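Local coordinates for uncharacterized protein PH0321 (Pyrococcus horikoshii, PDB 3BS4) that is of unknown function but has a KaiC-like, RecA-type fold and was crystallised with an unidentified peptide bound to it, at residues L22-E28 against A205-T211; S32-I37 against E240-K244; L46-V52 against Y78-L84; R139-G143 against P181-F186. All blocks are in the same frame, centred on the assembly; numbering follows the deposited sequence. Where two conformers were deposited one is given.

All four contacts bear on one mixed beta-sheet, whose central strands run in the order 84-87, 51-56, 141-146, 184-190, 22-27, 207-216. Interaction 1 pairs the last two and interaction 4 the middle two; they meet where Asn185 bonds to Ile23, centres about 16 Å apart. Interaction 3, on the other flank, joins interaction 4 through Asp49 and Arg139, centres about 12 Å apart. Helix 34-47 gives its first turn to interaction 2 and its last to interaction 3, centres about 24 Å apart. Interaction 2 touches interaction 1 through Ser32 and Thr211, their segments alternating along the chain. Interactions 3 and then 4 fall between the halves of interaction 1, which joins parts more than 170 residues apart.

Interaction 1: residues L22-E28 against A205-T211; sequences LILIHEE and ADYVLKT
Leu22 O takes two backbone donors at the start of this pairing, Asp206 N at 2.7 Å and Tyr207 N at 3.1 Å. Asp206 returns the grip: its OD2 accepts Leu22 N at 2.8 Å through the anti lone pair, in a nearly straight bond (170°). Beyond this point strands 22-27 and 207-211 run parallel, Leu24 and His26 each donating from N and accepting at O. On one face Ile23 lies alongside Tyr207, and Ile25 CD1 meets Leu209 CD1 at 3.9 Å. Strand 22-27, first of the strands along the chain, lies inside the sheet between 184-190 and 207-216, consistent with the RecA-type fold expected of a KaiC-like domain. The other face carries Leu24, Val208, His26 and Lys210, and helix 195-204 covers it through Tyr202. The His26 ring, held by Tyr202 OH and Gly191 O, receives Lys210 CD 3.7 Å from its ND1. Packing is looser where Glu28 and Lys210, both partly exposed, meet. There the Lys210 chain, bent at chi3 (91°), brings NZ within 3.3 Å of Glu28 OE2, a long salt bridge that meets the carboxylate from above its plane. Glu28 N still bonds Thr211 O, one residue past the strand.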
# COMPACT_ATOMS: atom_id res chain seq x y z
N LEU A 22 -6.40 4.40 6.76
CA LEU A 22 -5.71 3.20 6.29
C LEU A 22 -6.72 2.42 5.46
O LEU A 22 -7.83 2.14 5.93
CB LEU A 22 -5.24 2.35 7.47
CG LEU A 22 -4.64 0.98 7.16
CD1 LEU A 22 -3.41 1.06 6.23
CD2 LEU A 22 -4.29 0.31 8.48
N ILE A 23 -6.32 2.10 4.23
CA ILE A 23 -7.16 1.34 3.29
C ILE A 23 -6.51 -0.01 3.06
O ILE A 23 -5.35 -0.09 2.67
CB ILE A 23 -7.24 2.06 1.92
CG1 ILE A 23 -7.92 3.42 2.04
CG2 ILE A 23 -8.00 1.21 0.90
CD1 ILE A 23 -6.96 4.56 2.32
N LEU A 24 -7.28 -1.07 3.26
CA LEU A 24 -6.83 -2.41 2.90
C LEU A 24 -7.45 -2.82 1.58
O LEU A 24 -8.67 -2.81 1.43
CB LEU A 24 -7.24 -3.43 3.97
CG LEU A 24 -6.86 -4.88 3.66
CD1 LEU A 24 -5.31 -5.12 3.67
CD2 LEU A 24 -7.55 -5.79 4.68
N ILE A 25 -6.61 -3.20 0.62
CA ILE A 25 -7.07 -3.85 -0.61
C ILE A 25 -6.77 -5.33 -0.39
O ILE A 25 -5.60 -5.75 -0.36
CB ILE A 25 -6.31 -3.35 -1.88
CG1 ILE A 25 -6.45 -1.82 -2.05
CG2 ILE A 25 -6.83 -4.11 -3.09
CD1 ILE A 25 -7.86 -1.31 -2.03
N HIS A 26 -7.82 -6.11 -0.20
CA HIS A 26 -7.69 -7.55 -0.03
C HIS A 26 -7.94 -8.24 -1.37
O HIS A 26 -9.11 -8.37 -1.80
CB HIS A 26 -8.63 -8.06 1.04
CG HIS A 26 -8.56 -9.54 1.26
ND1 HIS A 26 -9.57 -10.26 1.87
CD2 HIS A 26 -7.60 -10.45 0.93
CE1 HIS A 26 -9.24 -11.53 1.91
NE2 HIS A 26 -8.04 -11.68 1.35
N GLU A 27 -6.86 -8.66 -2.03
CA GLU A 27 -6.96 -9.38 -3.31
C GLU A 27 -7.15 -10.85 -2.95
O GLU A 27 -6.17 -11.54 -2.66
CB GLU A 27 -5.71 -9.15 -4.18
CG GLU A 27 -5.80 -9.89 -5.53
CD GLU A 27 -4.49 -9.95 -6.31
OE1 GLU A 27 -3.58 -10.69 -5.87
OE2 GLU A 27 -4.37 -9.31 -7.39
N GLU A 28 -8.40 -11.31 -2.90
CA GLU A 28 -8.68 -12.66 -2.38
C GLU A 28 -8.10 -13.78 -3.26
O GLU A 28 -7.68 -14.85 -2.76
CB GLU A 28 -10.18 -12.83 -2.18
CG GLU A 28 -10.57 -14.10 -1.44
CD GLU A 28 -12.06 -14.18 -1.24
OE1 GLU A 28 -12.80 -14.19 -2.25
OE2 GLU A 28 -12.49 -14.21 -0.08
N ALA A 205 -7.70 -1.58 9.54
CA ALA A 205 -8.03 -0.71 8.40
C ALA A 205 -9.32 0.10 8.60
O ALA A 205 -10.28 -0.40 9.20
CB ALA A 205 -8.12 -1.53 7.13
N ASP A 206 -9.34 1.32 8.07
CA ASP A 206 -10.57 2.12 8.07
C ASP A 206 -11.49 1.73 6.93
O ASP A 206 -12.73 1.75 7.06
CB ASP A 206 -10.25 3.60 8.02
CG ASP A 206 -9.37 4.04 9.17
OD1 ASP A 206 -9.83 3.96 10.34
OD2 ASP A 206 -8.21 4.42 8.91
N TYR A 207 -10.88 1.39 5.79
CA TYR A 207 -11.61 0.91 4.62
C TYR A 207 -11.09 -0.47 4.27
O TYR A 207 -9.89 -0.69 4.35
CB TYR A 207 -11.38 1.79 3.40
CG TYR A 207 -11.86 3.21 3.52
CD1 TYR A 207 -13.05 3.63 2.90
CD2 TYR A 207 -11.11 4.17 4.20
CE1 TYR A 207 -13.48 4.96 3.00
CE2 TYR A 207 -11.52 5.49 4.31
CZ TYR A 207 -12.70 5.87 3.71
OH TYR A 207 -13.10 7.21 3.83
N VAL A 208 -11.98 -1.38 3.89
CA VAL A 208 -11.54 -2.66 3.34
C VAL A 208 -12.30 -2.89 2.05
O VAL A 208 -13.54 -2.94 2.05
CB VAL A 208 -11.84 -3.85 4.28
CG1 VAL A 208 -11.40 -5.16 3.59
CG2 VAL A 208 -11.13 -3.67 5.63
N LEU A 209 -11.54 -3.04 0.96
CA LEU A 209 -12.07 -3.43 -0.35
C LEU A 209 -11.53 -4.80 -0.68
O LEU A 209 -10.31 -5.01 -0.62
CB LEU A 209 -11.63 -2.44 -1.44
CG LEU A 209 -11.94 -0.96 -1.20
CD1 LEU A 209 -11.56 -0.12 -2.44
CD2 LEU A 209 -13.37 -0.72 -0.80
N LYS A 210 -12.41 -5.73 -1.05
CA LYS A 210 -11.98 -7.10 -1.35
C LYS A 210 -12.25 -7.36 -2.82
O LYS A 210 -13.35 -7.09 -3.30
CB LYS A 210 -12.76 -8.11 -0.52
CG LYS A 210 -12.38 -9.55 -0.80
CD LYS A 210 -12.91 -10.46 0.28
CE LYS A 210 -14.28 -10.99 -0.06
NZ LYS A 210 -14.68 -12.04 0.95
N THR A 211 -11.24 -7.86 -3.54
CA THR A 211 -11.46 -8.25 -4.94
C THR A 211 -11.46 -9.76 -5.07
O THR A 211 -10.78 -10.47 -4.32
CB THR A 211 -10.41 -7.65 -5.89
OG1 THR A 211 -9.12 -8.22 -5.64
CG2 THR A 211 -10.35 -6.13 -5.74

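Interaction 2: residues S32-I37 against E240-K244; sequences SRGKDI and EYEFK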
# COMPACT_ATOMS: atom_id res chain seq x y z
N SER A 32 -8.19 -12.13 -9.84
CA SER A 32 -8.99 -10.89 -9.76
C SER A 32 -8.22 -9.65 -10.19
O SER A 32 -8.82 -8.62 -10.52
CB SER A 32 -9.53 -10.70 -8.35
OG SER A 32 -8.50 -10.32 -7.44
N ARG A 33 -6.89 -9.72 -10.14
CA ARG A 33 -6.03 -8.58 -10.46
C ARG A 33 -6.29 -7.34 -9.59
O ARG A 33 -6.05 -6.22 -10.01
CB ARG A 33 -6.13 -8.23 -11.95
CG ARG A 33 -5.48 -9.28 -12.83
CD ARG A 33 -5.67 -8.99 -14.31
NE ARG A 33 -5.05 -7.73 -14.71
CZ ARG A 33 -5.25 -7.13 -15.88
NH1 ARG A 33 -6.05 -7.67 -16.80
NH2 ARG A 33 -4.64 -5.98 -16.13
N GLY A 34 -6.77 -7.55 -8.36
CA GLY A 34 -6.91 -6.44 -7.42
C GLY A 34 -5.59 -5.70 -7.19
O GLY A 34 -5.57 -4.51 -6.95
N LYS A 35 -4.49 -6.43 -7.29
CA LYS A 35 -3.17 -5.82 -7.16
C LYS A 35 -2.97 -4.75 -8.24
O LYS A 35 -2.41 -3.68 -7.98
CB LYS A 35 -2.09 -6.91 -7.24
CG LYS A 35 -0.65 -6.46 -7.30
CD LYS A 35 0.32 -7.63 -7.06
CE LYS A 35 0.03 -8.87 -7.92
NZ LYS A 35 1.03 -9.96 -7.68
N ASP A 36 -3.46 -5.04 -9.44
CA ASP A 36 -3.34 -4.07 -10.54
C ASP A 36 -4.18 -2.81 -10.30
O ASP A 36 -3.82 -1.73 -10.76
CB ASP A 36 -3.75 -4.70 -11.88
CG ASP A 36 -2.67 -5.61 -12.45
OD1 ASP A 36 -1.48 -5.45 -12.07
OD2 ASP A 36 -3.03 -6.45 -13.32
N ILE A 37 -5.29 -2.94 -9.57
CA ILE A 37 -6.09 -1.77 -9.22
C ILE A 37 -5.25 -0.88 -8.29
O ILE A 37 -5.19 0.34 -8.46
CB ILE A 37 -7.44 -2.13 -8.56
CG1 ILE A 37 -8.33 -2.86 -9.57
CG2 ILE A 37 -8.14 -0.88 -8.06
CD1 ILE A 37 -9.60 -3.39 -8.97
N GLU A 240 -18.73 -4.78 -10.48
CA GLU A 240 -18.02 -5.62 -11.45
C GLU A 240 -16.97 -4.74 -12.09
O GLU A 240 -17.21 -3.55 -12.29
CB GLU A 240 -18.94 -6.17 -12.54
CG GLU A 240 -18.16 -7.13 -13.49
CD GLU A 240 -19.00 -7.83 -14.56
OE1 GLU A 240 -20.25 -7.73 -14.53
OE2 GLU A 240 -18.38 -8.49 -15.43
N TYR A 241 -15.80 -5.30 -12.41
CA TYR A 241 -14.81 -4.50 -13.14
C TYR A 241 -14.09 -5.27 -14.24
O TYR A 241 -14.09 -6.51 -14.26
CB TYR A 241 -13.80 -3.82 -12.19
CG TYR A 241 -12.93 -4.77 -11.39
CD1 TYR A 241 -11.69 -5.18 -11.87
CD2 TYR A 241 -13.34 -5.23 -10.14
CE1 TYR A 241 -10.88 -6.06 -11.15
CE2 TYR A 241 -12.53 -6.08 -9.39
CZ TYR A 241 -11.31 -6.49 -9.91
OH TYR A 241 -10.52 -7.34 -9.16
N GLU A 242 -13.54 -4.52 -15.17
CA GLU A 242 -12.60 -5.04 -16.15
C GLU A 242 -11.53 -3.99 -16.38
O GLU A 242 -11.54 -2.96 -15.73
CB GLU A 242 -13.30 -5.38 -17.46
CG GLU A 242 -14.05 -4.25 -18.08
CD GLU A 242 -15.02 -4.73 -19.16
OE1 GLU A 242 -15.07 -5.94 -19.48
OE2 GLU A 242 -15.73 -3.86 -19.69
N PHE A 243 -10.59 -4.27 -17.28
CA PHE A 243 -9.50 -3.34 -17.52
C PHE A 243 -9.51 -2.89 -18.96
O PHE A 243 -9.67 -3.70 -19.86
CB PHE A 243 -8.17 -4.00 -17.20
CG PHE A 243 -8.03 -4.39 -15.74
CD1 PHE A 243 -7.49 -3.49 -14.82
CD2 PHE A 243 -8.47 -5.62 -15.29
CE1 PHE A 243 -7.37 -3.83 -13.46
CE2 PHE A 243 -8.35 -5.97 -13.93
CZ PHE A 243 -7.80 -5.07 -13.02
N LYS A 244 -9.35 -1.59 -19.16
CA LYS A 244 -9.07 -1.07 -20.50
C LYS A 244 -7.61 -0.65 -20.49
O LYS A 244 -7.25 0.39 -19.96
CB LYS A 244 -9.97 0.13 -20.77
CG LYS A 244 -9.82 0.70 -22.17
CD LYS A 244 -10.68 1.94 -22.35
CE LYS A 244 -10.51 2.47 -23.78
NZ LYS A 244 -11.73 3.22 -24.20
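Arg33 lays its guanidinium flat over one face of the Phe243 ring, the planes 16° apart and CZ 3.9 Å from the ring centroid, a stacked cation-pi pair. The overlap is offset toward the rim, with NH1 3.5 Å from Phe243 CD2, while Arg33 CB rests near CE2 and CZ of the same ring. A bend at chi3 (62°) folds the arginine back along its own turn, where NE donates to Asp36 OD2 at 2.8 Å nearly in the guanidinium plane. This salt bridge limits rotation of the group; Asp36 has a second cationic partner in Arg70. The other aromatic, Tyr241, with Phe243 CE2 at its ring edge, reaches the residue just before the N-cap. Its OH donates to Ser32 O at 2.5 Å, approaching from above the carbonyl plane rather than on a lone pair. Ile37 completes the hydrophobic part: CD1 sits over a face of the Tyr241 ring, 3.8 Å from its centroid, in a CH-pi contact, and CG1 touches Phe243 CE1 at 4.1 Å. Arg33 is the N-cap of helix 34-47, and the turn leading into it from strand 22-27 probably corresponds to the P-loop position of RecA-type folds. Both rings pack there from strand 238-244, between antiparallel strands 219-228 and 247-252, whose Leu224 and Leu250 also touch Tyr241.

Interaction 3: residues L46-V52 against Y78-L84; sequences LKSDNLV and YLENHRL
Strands 51-56 and 84-87 begin side by side and parallel, Val52 N donating to Arg83 O at 2.9 Å and Val52 forming a bridge with Leu84. They are neighbours in the sheet, joined through helices 61-70 and 75-80 in a beta-alpha-beta connection. Each is preceded by a helix ending in a Schellman motif, with Asp49 and His82 as the C-prime residues at positive phi. Leu46, in the last turn of helix 34-47, sets CB over one face of the Tyr78 ring, and its CD2 lies 3.9 Å from Tyr78 CD1. The same methyl reaches Leu84 CB, while Leu84 CD1 packs 3.8 Å from Val52 CG1, so these apolar groups join the helix ends to the strand starts. Arg83, bent at chi2 (-56°), carries its guanidinium across to Asp49, in the turn that follows helix 34-47. NE donates to Asp49 OD1 at 2.7 Å, on the syn side but 30° out of the carboxylate plane, and NH2 adds a weak bond to the same oxygen. NH1 donates to Asn81 O at 2.9 Å, fixing the rotation of the group. Asp49 OD2 meanwhile pairs with Arg139; the carboxylate is shared by two arginines, each on its own oxygen, which would probably favour its ionised form.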
# COMPACT_ATOMS: atom_id res chain seq x y z
N LEU A 46 1.32 9.30 -7.98
CA LEU A 46 2.65 9.73 -8.41
C LEU A 46 2.55 10.74 -9.55
O LEU A 46 3.21 11.79 -9.51
CB LEU A 46 3.50 8.55 -8.85
CG LEU A 46 4.16 7.73 -7.74
CD1 LEU A 46 4.74 6.44 -8.32
CD2 LEU A 46 5.23 8.57 -7.04
N LYS A 47 1.71 10.44 -10.53
CA LYS A 47 1.60 11.29 -11.74
C LYS A 47 0.97 12.63 -11.43
O LYS A 47 1.14 13.59 -12.19
CB LYS A 47 0.82 10.59 -12.85
CG LYS A 47 1.60 9.55 -13.57
CD LYS A 47 0.67 8.77 -14.49
CE LYS A 47 1.41 7.75 -15.30
NZ LYS A 47 0.45 6.93 -16.10
N SER A 48 0.25 12.71 -10.31
CA SER A 48 -0.37 13.95 -9.86
C SER A 48 0.52 14.75 -8.90
O SER A 48 0.06 15.65 -8.19
CB SER A 48 -1.73 13.65 -9.22
OG SER A 48 -2.60 13.08 -10.16
N ASP A 49 1.81 14.41 -8.89
CA ASP A 49 2.85 15.12 -8.13
C ASP A 49 2.66 15.10 -6.61
O ASP A 49 2.92 16.09 -5.93
CB ASP A 49 3.01 16.57 -8.64
CG ASP A 49 4.33 17.20 -8.23
OD1 ASP A 49 5.39 16.55 -8.39
OD2 ASP A 49 4.32 18.37 -7.78
N ASN A 50 2.20 13.98 -6.07
CA ASN A 50 2.12 13.82 -4.62
C ASN A 50 3.37 13.12 -4.12
O ASN A 50 4.18 12.67 -4.91
CB ASN A 50 0.87 13.01 -4.26
CG ASN A 50 -0.39 13.78 -4.54
OD1 ASN A 50 -0.66 14.78 -3.88
ND2 ASN A 50 -1.15 13.35 -5.54
N LEU A 51 3.53 13.06 -2.80
CA LEU A 51 4.64 12.31 -2.22
C LEU A 51 4.18 10.90 -1.91
O LEU A 51 3.07 10.71 -1.44
CB LEU A 51 5.11 12.98 -0.94
CG LEU A 51 5.58 14.44 -1.10
CD1 LEU A 51 6.01 14.96 0.25
CD2 LEU A 51 6.68 14.59 -2.14
N VAL A 52 5.03 9.92 -2.21
CA VAL A 52 4.64 8.52 -2.02
C VAL A 52 5.78 7.80 -1.34
O VAL A 52 6.93 7.93 -1.76
CB VAL A 52 4.30 7.87 -3.37
CG1 VAL A 52 4.08 6.36 -3.22
CG2 VAL A 52 3.07 8.55 -3.99
N TYR A 78 11.26 9.49 -10.36
CA TYR A 78 10.53 9.91 -9.17
C TYR A 78 11.40 9.78 -7.93
O TYR A 78 11.28 10.57 -7.00
CB TYR A 78 9.25 9.09 -9.01
CG TYR A 78 8.16 9.51 -9.97
CD1 TYR A 78 7.30 10.55 -9.68
CD2 TYR A 78 8.00 8.85 -11.19
CE1 TYR A 78 6.30 10.94 -10.57
CE2 TYR A 78 7.01 9.23 -12.09
CZ TYR A 78 6.17 10.27 -11.77
OH TYR A 78 5.18 10.64 -12.66
N LEU A 79 12.28 8.79 -7.91
CA LEU A 79 13.24 8.66 -6.82
C LEU A 79 14.21 9.83 -6.79
O LEU A 79 14.41 10.48 -5.76
CB LEU A 79 14.01 7.34 -6.91
CG LEU A 79 13.25 6.04 -6.62
CD1 LEU A 79 14.17 4.88 -6.96
CD2 LEU A 79 12.83 5.93 -5.15
N GLU A 80 14.80 10.13 -7.95
CA GLU A 80 15.85 11.14 -8.01
C GLU A 80 15.29 12.55 -7.79
O GLU A 80 16.00 13.45 -7.35
CB GLU A 80 16.68 10.98 -9.30
CG GLU A 80 17.56 9.70 -9.24
CD GLU A 80 18.66 9.57 -10.31
OE1 GLU A 80 18.72 10.40 -11.25
OE2 GLU A 80 19.47 8.61 -10.21
N ASN A 81 14.01 12.73 -8.06
CA ASN A 81 13.35 14.01 -7.85
C ASN A 81 12.62 14.10 -6.51
O ASN A 81 11.85 15.03 -6.29
CB ASN A 81 12.43 14.35 -9.04
CG ASN A 81 13.23 14.74 -10.29
OD1 ASN A 81 13.68 15.88 -10.41
ND2 ASN A 81 13.44 13.79 -11.21
N HIS A 82 12.88 13.13 -5.64
CA HIS A 82 12.45 13.17 -4.23
C HIS A 82 10.94 13.06 -4.03
O HIS A 82 10.44 13.42 -2.98
CB HIS A 82 13.00 14.43 -3.53
CG HIS A 82 14.49 14.40 -3.35
ND1 HIS A 82 15.33 15.30 -3.96
CD2 HIS A 82 15.28 13.55 -2.65
CE1 HIS A 82 16.58 15.01 -3.64
NE2 HIS A 82 16.58 13.95 -2.85
N ARG A 83 10.23 12.56 -5.04
CA ARG A 83 8.78 12.38 -4.94
C ARG A 83 8.43 11.03 -4.33
O ARG A 83 7.41 10.90 -3.64
CB ARG A 83 8.12 12.48 -6.31
CG ARG A 83 8.33 13.83 -7.01
CD ARG A 83 7.84 14.97 -6.13
NE ARG A 83 7.59 16.19 -6.91
CZ ARG A 83 8.53 17.08 -7.25
NH1 ARG A 83 9.79 16.93 -6.87
NH2 ARG A 83 8.18 18.15 -7.96
N LEU A 84 9.26 10.04 -4.63
CA LEU A 84 9.04 8.67 -4.19
C LEU A 84 10.16 8.23 -3.25
O LEU A 84 11.34 8.47 -3.54
CB LEU A 84 8.98 7.76 -5.42
CG LEU A 84 8.89 6.25 -5.22
CD1 LEU A 84 7.60 5.89 -4.47
CD2 LEU A 84 9.00 5.54 -6.57

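Interaction 4: residues R139-G143 against P181-F186; sequences RELYG and PRGTNF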
# COMPACT_ATOMS: atom_id res chain seq x y z
N ARG A 139 1.09 19.33 -1.35
CA ARG A 139 1.07 17.91 -1.72
C ARG A 139 0.39 17.08 -0.66
O ARG A 139 0.27 17.50 0.50
CB ARG A 139 2.49 17.37 -1.94
CG ARG A 139 3.11 17.89 -3.20
CD ARG A 139 4.45 17.26 -3.48
NE ARG A 139 5.00 17.86 -4.69
CZ ARG A 139 5.71 18.98 -4.71
NH1 ARG A 139 6.02 19.60 -3.57
NH2 ARG A 139 6.14 19.49 -5.87
N GLU A 140 -0.09 15.92 -1.08
CA GLU A 140 -0.51 14.88 -0.14
C GLU A 140 0.57 13.81 -0.06
O GLU A 140 1.30 13.58 -1.02
CB GLU A 140 -1.85 14.28 -0.57
CG GLU A 140 -3.04 15.20 -0.33
CD GLU A 140 -3.28 15.53 1.13
OE1 GLU A 140 -2.93 14.72 2.02
OE2 GLU A 140 -3.84 16.62 1.40
N LEU A 141 0.66 13.16 1.11
CA LEU A 141 1.56 12.03 1.32
C LEU A 141 0.75 10.74 1.35
O LEU A 141 -0.25 10.64 2.07
CB LEU A 141 2.35 12.17 2.62
CG LEU A 141 3.25 11.01 3.04
CD1 LEU A 141 4.37 10.73 2.03
CD2 LEU A 141 3.83 11.25 4.45
N TYR A 142 1.19 9.78 0.56
CA TYR A 142 0.54 8.47 0.54
C TYR A 142 1.57 7.42 0.85
O TYR A 142 2.72 7.56 0.46
CB TYR A 142 -0.04 8.18 -0.84
CG TYR A 142 -1.17 9.10 -1.20
CD1 TYR A 142 -2.46 8.85 -0.76
CD2 TYR A 142 -0.94 10.25 -1.97
CE1 TYR A 142 -3.52 9.71 -1.09
CE2 TYR A 142 -1.98 11.12 -2.28
CZ TYR A 142 -3.26 10.84 -1.85
OH TYR A 142 -4.30 11.69 -2.19
N GLY A 143 1.15 6.35 1.54
CA GLY A 143 2.01 5.18 1.72
C GLY A 143 1.36 3.97 1.09
O GLY A 143 0.12 3.87 1.04
N PRO A 181 4.03 15.65 9.00
CA PRO A 181 2.72 15.32 8.45
C PRO A 181 2.55 13.81 8.33
O PRO A 181 3.51 13.10 8.06
CB PRO A 181 2.75 15.96 7.07
CG PRO A 181 3.69 17.13 7.25
CD PRO A 181 4.76 16.56 8.11
N ARG A 182 1.33 13.35 8.56
CA ARG A 182 1.01 11.93 8.43
C ARG A 182 0.47 11.66 7.03
O ARG A 182 0.05 12.58 6.30
CB ARG A 182 -0.02 11.52 9.50
CG ARG A 182 0.58 11.19 10.88
CD ARG A 182 -0.52 10.72 11.85
NE ARG A 182 -0.04 10.16 13.13
CZ ARG A 182 0.08 8.85 13.39
NH1 ARG A 182 -0.21 7.94 12.46
NH2 ARG A 182 0.51 8.44 14.58
N GLY A 183 0.47 10.40 6.64
CA GLY A 183 -0.02 10.06 5.30
C GLY A 183 -1.35 9.33 5.30
O GLY A 183 -1.94 9.07 6.36
N THR A 184 -1.81 9.05 4.09
CA THR A 184 -2.97 8.19 3.84
C THR A 184 -2.35 6.94 3.25
O THR A 184 -1.54 7.02 2.31
CB THR A 184 -3.94 8.88 2.89
OG1 THR A 184 -4.35 10.13 3.50
CG2 THR A 184 -5.19 8.02 2.65
N ASN A 185 -2.73 5.78 3.78
CA ASN A 185 -1.97 4.55 3.55
C ASN A 185 -2.81 3.46 2.93
O ASN A 185 -3.96 3.28 3.31
CB ASN A 185 -1.39 4.06 4.88
CG ASN A 185 -0.27 4.96 5.35
OD1 ASN A 185 0.84 4.90 4.83
ND2 ASN A 185 -0.57 5.83 6.31
N PHE A 186 -2.20 2.75 1.99
CA PHE A 186 -2.83 1.59 1.35
C PHE A 186 -2.02 0.36 1.65
O PHE A 186 -0.83 0.33 1.41
CB PHE A 186 -2.89 1.78 -0.16
CG PHE A 186 -3.78 2.90 -0.60
CD1 PHE A 186 -5.07 2.63 -1.04
CD2 PHE A 186 -3.31 4.20 -0.59
CE1 PHE A 186 -5.90 3.68 -1.48
CE2 PHE A 186 -4.16 5.26 -1.01
CZ PHE A 186 -5.45 4.98 -1.45
O HOH W 1 -2.63 12.02 2.81
O HOH W 2 -0.46 14.30 3.78
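Leu141 O accepts Thr184 N at 3.0 Å and has a water within bonding distance, which also lies 2.6 Å from Thr184 OG1, itself bonded to His20 N. It opens a parallel pairing of strands 141-146 and 184-190, neighbours in the core of the RecA-like sheet, which Gly143 continues by accepting from Phe186 N at 2.7 Å and donating to Thr184 O. Glu140 OE1 lies within reach of the same water, and a second water, which accepts from Leu141 N, lies near Glu140 OE1 and Arg182 O. On one face the Tyr142 ring lies alongside Thr184, with CD1 3.9 Å from Thr184 CB, and the same CD1 meets the edge of the Phe186 ring near its plane. Tyr142 OH is held by Lys45, and Phe186 stacks on Phe144. The opposite face carries Leu141 and Asn185 and receives the bound peptide: the Gly183 backbone and Asn185 OD1 bond to its backbone, and Leu141 packs on one of its aromatic side chains. With CG anti to the carbonyl carbon (chi1 -71°), the Asn185 amide swings over Gly143, where the lack of a side chain lets OD1 come within 3.3 Å of Gly143 CA.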